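PDB 2IM5: nicotinate phosphoribosyltransferase from Porphyromonas gingivalis, which probably catalyses the ATP-driven synthesis of nicotinate mononucleotide from nicotinate and 5-phosphoribosyl 1-diphosphate, a step of NAD(+) biosynthesis. Local coordinates for residues T309-R312 with A313-Q317; W141-V144 with E145-R149. All coordinates share one frame; numbering follows the deposited sequence.

Contact 1. Residues T309-R312 with A313-Q317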
ATOM      1  N   THR A 309      11.520  11.257   2.294  1.00 28.44           N
ATOM      2  CA  THR A 309      11.465  12.681   1.992  1.00 27.69           C
ATOM      3  C   THR A 309      12.360  12.755   0.761  1.00 28.36           C
ATOM      4  O   THR A 309      13.205  11.881   0.554  1.00 27.03           O
ATOM      5  CB  THR A 309      12.089  13.555   3.102  1.00 27.77           C
ATOM      6  OG1 THR A 309      13.496  13.296   3.186  1.00 25.73           O
ATOM      7  CG2 THR A 309      11.432  13.271   4.440  1.00 26.92           C
ATOM      8  N   PRO A 310      12.175  13.772  -0.086  1.00 29.44           N
ATOM      9  CA  PRO A 310      13.025  13.860  -1.273  1.00 29.80           C
ATOM     10  C   PRO A 310      14.512  13.788  -0.921  1.00 29.99           C
ATOM     11  O   PRO A 310      15.285  13.085  -1.577  1.00 28.91           O
ATOM     12  CB  PRO A 310      12.621  15.199  -1.876  1.00 30.93           C
ATOM     13  CG  PRO A 310      11.152  15.257  -1.554  1.00 30.37           C
ATOM     14  CD  PRO A 310      11.117  14.800  -0.113  1.00 29.50           C
ATOM     15  N   GLN A 311      14.906  14.497   0.128  1.00 30.54           N
ATOM     16  CA  GLN A 311      16.301  14.510   0.541  1.00 32.13           C
ATOM     17  C   GLN A 311      16.797  13.138   0.978  1.00 31.94           C
ATOM     18  O   GLN A 311      17.912  12.745   0.651  1.00 31.83           O
ATOM     19  CB  GLN A 311      16.513  15.519   1.672  1.00 34.63           C
ATOM     20  CG  GLN A 311      17.975  15.681   2.079  1.00 38.27           C
ATOM     21  CD  GLN A 311      18.899  15.932   0.886  1.00 40.30           C
ATOM     22  OE1 GLN A 311      18.648  16.817   0.058  1.00 42.10           O
ATOM     23  NE2 GLN A 311      19.978  15.153   0.799  1.00 40.77           N
ATOM     24  N   ARG A 312      15.976  12.410   1.725  1.00 31.83           N
ATOM     25  CA  ARG A 312      16.364  11.081   2.168  1.00 32.69           C
ATOM     26  C   ARG A 312      16.505  10.149   0.959  1.00 30.94           C
ATOM     27  O   ARG A 312      17.353   9.254   0.947  1.00 31.69           O
ATOM     28  CB  ARG A 312      15.325  10.516   3.137  1.00 36.27           C
ATOM     29  CG  ARG A 312      15.676   9.138   3.660  1.00 43.40           C
ATOM     30  CD  ARG A 312      16.781   9.193   4.700  1.00 49.30           C
ATOM     31  NE  ARG A 312      16.314   9.800   5.949  1.00 55.41           N
ATOM     32  CZ  ARG A 312      17.050   9.916   7.055  1.00 58.68           C
ATOM     33  NH1 ARG A 312      18.304   9.469   7.084  1.00 59.69           N
ATOM     34  NH2 ARG A 312      16.529  10.476   8.144  1.00 59.44           N
ATOM     35  N   ALA A 313      15.669  10.359  -0.052  1.00 28.55           N
ATOM     36  CA  ALA A 313      15.724   9.543  -1.259  1.00 27.82           C
ATOM     37  C   ALA A 313      17.072   9.757  -1.948  1.00 26.62           C
ATOM     38  O   ALA A 313      17.703   8.808  -2.427  1.00 23.11           O
ATOM     39  CB  ALA A 313      14.583   9.916  -2.203  1.00 27.46           C
ATOM     40  N   ILE A 314      17.510  11.012  -1.986  1.00 27.16           N
ATOM     41  CA  ILE A 314      18.783  11.356  -2.608  1.00 29.38           C
ATOM     42  C   ILE A 314      19.943  10.677  -1.874  1.00 29.95           C
ATOM     43  O   ILE A 314      20.895  10.218  -2.500  1.00 29.53           O
ATOM     44  CB  ILE A 314      18.986  12.894  -2.626  1.00 30.42           C
ATOM     45  CG1 ILE A 314      17.985  13.525  -3.600  1.00 30.92           C
ATOM     46  CG2 ILE A 314      20.420  13.240  -3.038  1.00 31.37           C
ATOM     47  CD1 ILE A 314      17.935  15.032  -3.550  1.00 30.86           C
ATOM     48  N   GLU A 315      19.854  10.603  -0.550  1.00 31.11           N
ATOM     49  CA  GLU A 315      20.894   9.959   0.250  1.00 32.30           C
ATOM     50  C   GLU A 315      20.965   8.460  -0.053  1.00 32.22           C
ATOM     51  O   GLU A 315      22.049   7.913  -0.253  1.00 31.92           O
ATOM     52  CB  GLU A 315      20.619  10.167   1.742  1.00 35.16           C
ATOM     53  CG  GLU A 315      20.836  11.587   2.234  1.00 40.25           C
ATOM     54  CD  GLU A 315      20.123  11.860   3.549  1.00 43.81           C
ATOM     55  OE1 GLU A 315      20.125  10.968   4.425  1.00 46.08           O
ATOM     56  OE2 GLU A 315      19.562  12.970   3.710  1.00 47.20           O
ATOM     57  N   ILE A 316      19.809   7.797  -0.084  1.00 31.73           N
ATOM     58  CA  ILE A 316      19.763   6.367  -0.380  1.00 30.47           C
ATOM     59  C   ILE A 316      20.291   6.131  -1.790  1.00 29.96           C
ATOM     60  O   ILE A 316      20.967   5.142  -2.062  1.00 30.04           O
ATOM     61  CB  ILE A 316      18.314   5.821  -0.289  1.00 31.23           C
ATOM     62  CG1 ILE A 316      17.819   5.902   1.157  1.00 31.90           C
ATOM     63  CG2 ILE A 316      18.260   4.373  -0.784  1.00 30.95           C
ATOM     64  CD1 ILE A 316      16.356   5.512   1.337  1.00 33.13           C
ATOM     65  N   GLN A 317      19.975   7.060  -2.681  1.00 29.93           N
ATOM     66  CA  GLN A 317      20.403   6.988  -4.066  1.00 31.36           C
ATOM     67  C   GLN A 317      21.936   6.892  -4.131  1.00 31.86           C
ATOM     68  O   GLN A 317      22.486   6.156  -4.948  1.00 31.80           O
ATOM     69  CB  GLN A 317      19.868   8.223  -4.803  1.00 31.02           C
ATOM     70  CG  GLN A 317      20.052   8.240  -6.307  1.00 33.32           C
ATOM     71  CD  GLN A 317      19.216   9.326  -6.965  1.00 34.60           C
ATOM     72  OE1 GLN A 317      18.872  10.333  -6.334  1.00 36.23           O
ATOM     73  NE2 GLN A 317      18.887   9.133  -8.237  1.00 34.66           N
TER

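Contact 2. Residues W141-V144 with E145-R149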
ATOM      1  N   TRP A 141      -2.257  26.804   1.038  1.00 31.91           N
ATOM      2  CA  TRP A 141      -2.024  26.586  -0.376  1.00 33.12           C
ATOM      3  C   TRP A 141      -0.758  27.221  -0.920  1.00 33.68           C
ATOM      4  O   TRP A 141      -0.146  26.689  -1.841  1.00 34.36           O
ATOM      5  CB  TRP A 141      -3.243  27.041  -1.166  1.00 31.86           C
ATOM      6  CG  TRP A 141      -4.389  26.121  -0.965  1.00 31.93           C
ATOM      7  CD1 TRP A 141      -5.528  26.364  -0.247  1.00 31.75           C
ATOM      8  CD2 TRP A 141      -4.502  24.783  -1.461  1.00 32.44           C
ATOM      9  NE1 TRP A 141      -6.347  25.258  -0.270  1.00 31.44           N
ATOM     10  CE2 TRP A 141      -5.741  24.272  -1.006  1.00 32.42           C
ATOM     11  CE3 TRP A 141      -3.675  23.965  -2.247  1.00 32.85           C
ATOM     12  CZ2 TRP A 141      -6.176  22.975  -1.311  1.00 32.18           C
ATOM     13  CZ3 TRP A 141      -4.106  22.673  -2.551  1.00 32.15           C
ATOM     14  CH2 TRP A 141      -5.348  22.193  -2.082  1.00 33.00           C
ATOM     15  N   LYS A 142      -0.354  28.348  -0.345  1.00 34.69           N
ATOM     16  CA  LYS A 142       0.853  29.014  -0.802  1.00 35.70           C
ATOM     17  C   LYS A 142       2.032  28.088  -0.558  1.00 35.14           C
ATOM     18  O   LYS A 142       2.903  27.933  -1.411  1.00 35.68           O
ATOM     19  CB  LYS A 142       1.062  30.332  -0.053  1.00 37.76           C
ATOM     20  CG  LYS A 142       2.308  31.088  -0.492  1.00 41.67           C
ATOM     21  CD  LYS A 142       2.349  32.493   0.093  1.00 42.99           C
ATOM     22  CE  LYS A 142       3.517  33.284  -0.475  1.00 45.71           C
ATOM     23  NZ  LYS A 142       3.475  34.717  -0.051  1.00 48.57           N
ATOM     24  N   GLN A 143       2.055  27.468   0.616  1.00 34.73           N
ATOM     25  CA  GLN A 143       3.133  26.549   0.940  1.00 35.96           C
ATOM     26  C   GLN A 143       3.050  25.277   0.097  1.00 34.70           C
ATOM     27  O   GLN A 143       4.071  24.760  -0.360  1.00 35.45           O
ATOM     28  CB  GLN A 143       3.108  26.161   2.413  1.00 37.46           C
ATOM     29  CG  GLN A 143       4.253  25.226   2.754  1.00 41.44           C
ATOM     30  CD  GLN A 143       4.227  24.744   4.179  1.00 44.04           C
ATOM     31  OE1 GLN A 143       4.162  25.544   5.113  1.00 46.09           O
ATOM     32  NE2 GLN A 143       4.289  23.426   4.363  1.00 42.96           N
ATOM     33  N   VAL A 144       1.840  24.764  -0.087  1.00 33.67           N
ATOM     34  CA  VAL A 144       1.654  23.566  -0.895  1.00 32.54           C
ATOM     35  C   VAL A 144       2.253  23.823  -2.279  1.00 33.34           C
ATOM     36  O   VAL A 144       3.069  23.044  -2.763  1.00 34.11           O
ATOM     37  CB  VAL A 144       0.156  23.210  -1.045  1.00 30.30           C
ATOM     38  CG1 VAL A 144      -0.011  22.048  -2.003  1.00 28.11           C
ATOM     39  CG2 VAL A 144      -0.437  22.855   0.314  1.00 29.65           C
ATOM     40  N   GLU A 145       1.847  24.925  -2.905  1.00 34.01           N
ATOM     41  CA  GLU A 145       2.348  25.290  -4.228  1.00 35.27           C
ATOM     42  C   GLU A 145       3.874  25.339  -4.244  1.00 34.27           C
ATOM     43  O   GLU A 145       4.522  24.694  -5.071  1.00 33.43           O
ATOM     44  CB  GLU A 145       1.809  26.663  -4.641  1.00 37.41           C
ATOM     45  CG  GLU A 145       0.311  26.733  -4.910  1.00 42.06           C
ATOM     46  CD  GLU A 145      -0.088  26.024  -6.190  1.00 46.51           C
ATOM     47  OE1 GLU A 145       0.649  26.148  -7.194  1.00 49.07           O
ATOM     48  OE2 GLU A 145      -1.145  25.353  -6.201  1.00 48.26           O
ATOM     49  N   GLU A 146       4.435  26.104  -3.308  1.00 34.39           N
ATOM     50  CA  GLU A 146       5.879  26.300  -3.201  1.00 34.00           C
ATOM     51  C   GLU A 146       6.755  25.097  -2.862  1.00 32.94           C
ATOM     52  O   GLU A 146       7.722  24.815  -3.574  1.00 33.13           O
ATOM     53  CB  GLU A 146       6.173  27.430  -2.211  1.00 35.17           C
ATOM     54  CG  GLU A 146       5.903  28.817  -2.784  1.00 40.89           C
ATOM     55  CD  GLU A 146       6.057  29.928  -1.753  1.00 43.70           C
ATOM     56  OE1 GLU A 146       7.058  29.921  -0.995  1.00 45.22           O
ATOM     57  OE2 GLU A 146       5.173  30.815  -1.709  1.00 45.46           O
ATOM     58  N   VAL A 147       6.449  24.394  -1.779  1.00 31.07           N
ATOM     59  CA  VAL A 147       7.273  23.244  -1.406  1.00 30.54           C
ATOM     60  C   VAL A 147       7.168  22.084  -2.398  1.00 28.57           C
ATOM     61  O   VAL A 147       8.139  21.368  -2.620  1.00 27.99           O
ATOM     62  CB  VAL A 147       6.923  22.713   0.010  1.00 30.75           C
ATOM     63  CG1 VAL A 147       7.096  23.821   1.034  1.00 32.45           C
ATOM     64  CG2 VAL A 147       5.498  22.175   0.034  1.00 31.50           C
ATOM     65  N   THR A 148       5.994  21.900  -2.991  1.00 26.97           N
ATOM     66  CA  THR A 148       5.809  20.817  -3.945  1.00 25.76           C
ATOM     67  C   THR A 148       6.655  21.097  -5.185  1.00 26.74           C
ATOM     68  O   THR A 148       7.296  20.196  -5.737  1.00 24.41           O
ATOM     69  CB  THR A 148       4.324  20.663  -4.339  1.00 24.73           C
ATOM     70  OG1 THR A 148       3.531  20.506  -3.154  1.00 22.77           O
ATOM     71  CG2 THR A 148       4.136  19.442  -5.230  1.00 24.15           C
ATOM     72  N   ARG A 149       6.667  22.352  -5.618  1.00 28.51           N
ATOM     73  CA  ARG A 149       7.465  22.711  -6.777  1.00 31.29           C
ATOM     74  C   ARG A 149       8.939  22.459  -6.471  1.00 30.75           C
ATOM     75  O   ARG A 149       9.661  21.885  -7.285  1.00 30.93           O
ATOM     76  CB  ARG A 149       7.258  24.180  -7.154  1.00 34.04           C
ATOM     77  CG  ARG A 149       8.212  24.623  -8.249  1.00 42.12           C
ATOM     78  CD  ARG A 149       7.964  26.046  -8.726  1.00 48.14           C
ATOM     79  NE  ARG A 149       8.949  26.430  -9.740  1.00 51.89           N
ATOM     80  CZ  ARG A 149       8.964  27.595 -10.383  1.00 52.89           C
ATOM     81  NH1 ARG A 149       8.040  28.518 -10.130  1.00 53.68           N
ATOM     82  NH2 ARG A 149       9.907  27.834 -11.285  1.00 52.38           N
TER

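Contact 1. Residues T309-R312 with A313-Q317
Arg312, in the first turn of helix 310-320, meets Glu315 in the next, and with Gln311 they make up most of the side-chain contact here. The arginine chain leaves with CG anti to the backbone N (chi1 -179°), then bends at chi2 and chi3, which carries the guanidinium outward and across toward the glutamate. The result is a loose salt bridge: NH1 of Arg312 stands 3.6 Å from OE1 of Glu315, and that oxygen lies well out of the guanidinium plane, so charge attraction links the two groups and no N-H points at the carboxylate. The two flat groups are turned 61° apart. On the other side of the carboxylate, OE2 of Glu315 rests 3.5 Å from CG of Gln311. The Gln311 amide and the Glu315 carboxylate are nearly coplanar, although the side chains themselves cross at about a right angle. A bend at chi2 of Gln311 sets its NE2 3.7 Å from OE2 of Glu315, while the other end of the amide, OE1, lies 4.1 Å from CD1 of Ile314.

Beneath these outward-facing groups the backbone starts its regular ladder. Thr309 is the N-cap: its OG1 accepts from Arg312 N at 3.0 Å, engaging an N-H of the first turn. The carbonyl O of Thr309 in turn receives Ala313 N at 3.0 Å, and Ile316 N reaches Arg312 O at the same length. On the inner face, Ala313 and Ile316 pack on Phe328 of strand 325-330, whereas Pro310 and Ile314 lie against Leu154 of helix 141-157. A threonine N-cap followed by proline in the first turn is a classic helix start, and here it opens the crossover helix of the beta-alpha-beta unit 301-304, 310-320, 325-330, the repeating element of a TIM-barrel-like domain.

Contact 2. Residues W141-V144 with E145-R149
The carbonyl oxygen of Val144 is gripped twice by Thr148, which donates to it from both its backbone N and its hydroxyl. OG1 of Thr148 lies 2.6 Å from Val144 O, and N of Thr148 lies 3.1 Å from the same atom; the two donors come from opposite faces of the carbonyl plane. This is the familiar bond from a threonine hydroxyl to the carbonyl four residues earlier in an alpha-helix, here in the opening turns of helix 141-157. It depends on the first torsion: OG1 stands anti to the carbonyl carbon and beside the backbone N (chi1 -55°), leaning back toward the preceding turn. The hydroxyl proton is thereby used within its own helix, while Thr148 also packs on Ile182 and Leu183 of helix 173-186. Glu145 turns to the same neighbouring helix, where its carboxylate forms a salt bridge with Arg178.

The outer face is polar. Lys142 and Glu146 run side by side and point the same way, the lysine fully extended. Contact is made by methylenes: OE2 of Glu146 approaches CG of Lys142 to 3.1 Å and CE to 3.2 Å. The ammonium overshoots, with NZ of Lys142 4.6 Å from OE2 of Glu146, beyond a salt bridge, though the opposite charges probably still attract. Farther round, the amide of Gln143 sends a weak hydrogen bond from NE2 to Asp337 O. Gln143 and Val147 cross obliquely and touch through single carbons, CG of Gln143 lying 3.6 Å from CG1 of Val147.

In the fold
Both contacts show the same local principle, side chains three or four residues apart meeting along a helix, yet their roles differ: contact 1 opens the crossover helix 310-320, whereas contact 2 opens helix 141-157, earlier in the chain. Their centres are about 20 Å apart and their nearest atoms about 7 Å, so they do not touch; the link is the later part of helix 141-157, whose Lys151 and Met155 pack on Pro310. Both lie on the same side of the chain's centre, about 20 Å (contact 1) and 25 Å (contact 2) from it. His213, the predicted site of autocatalytic phosphorylation, unmodified in this structure, belongs to neither contact.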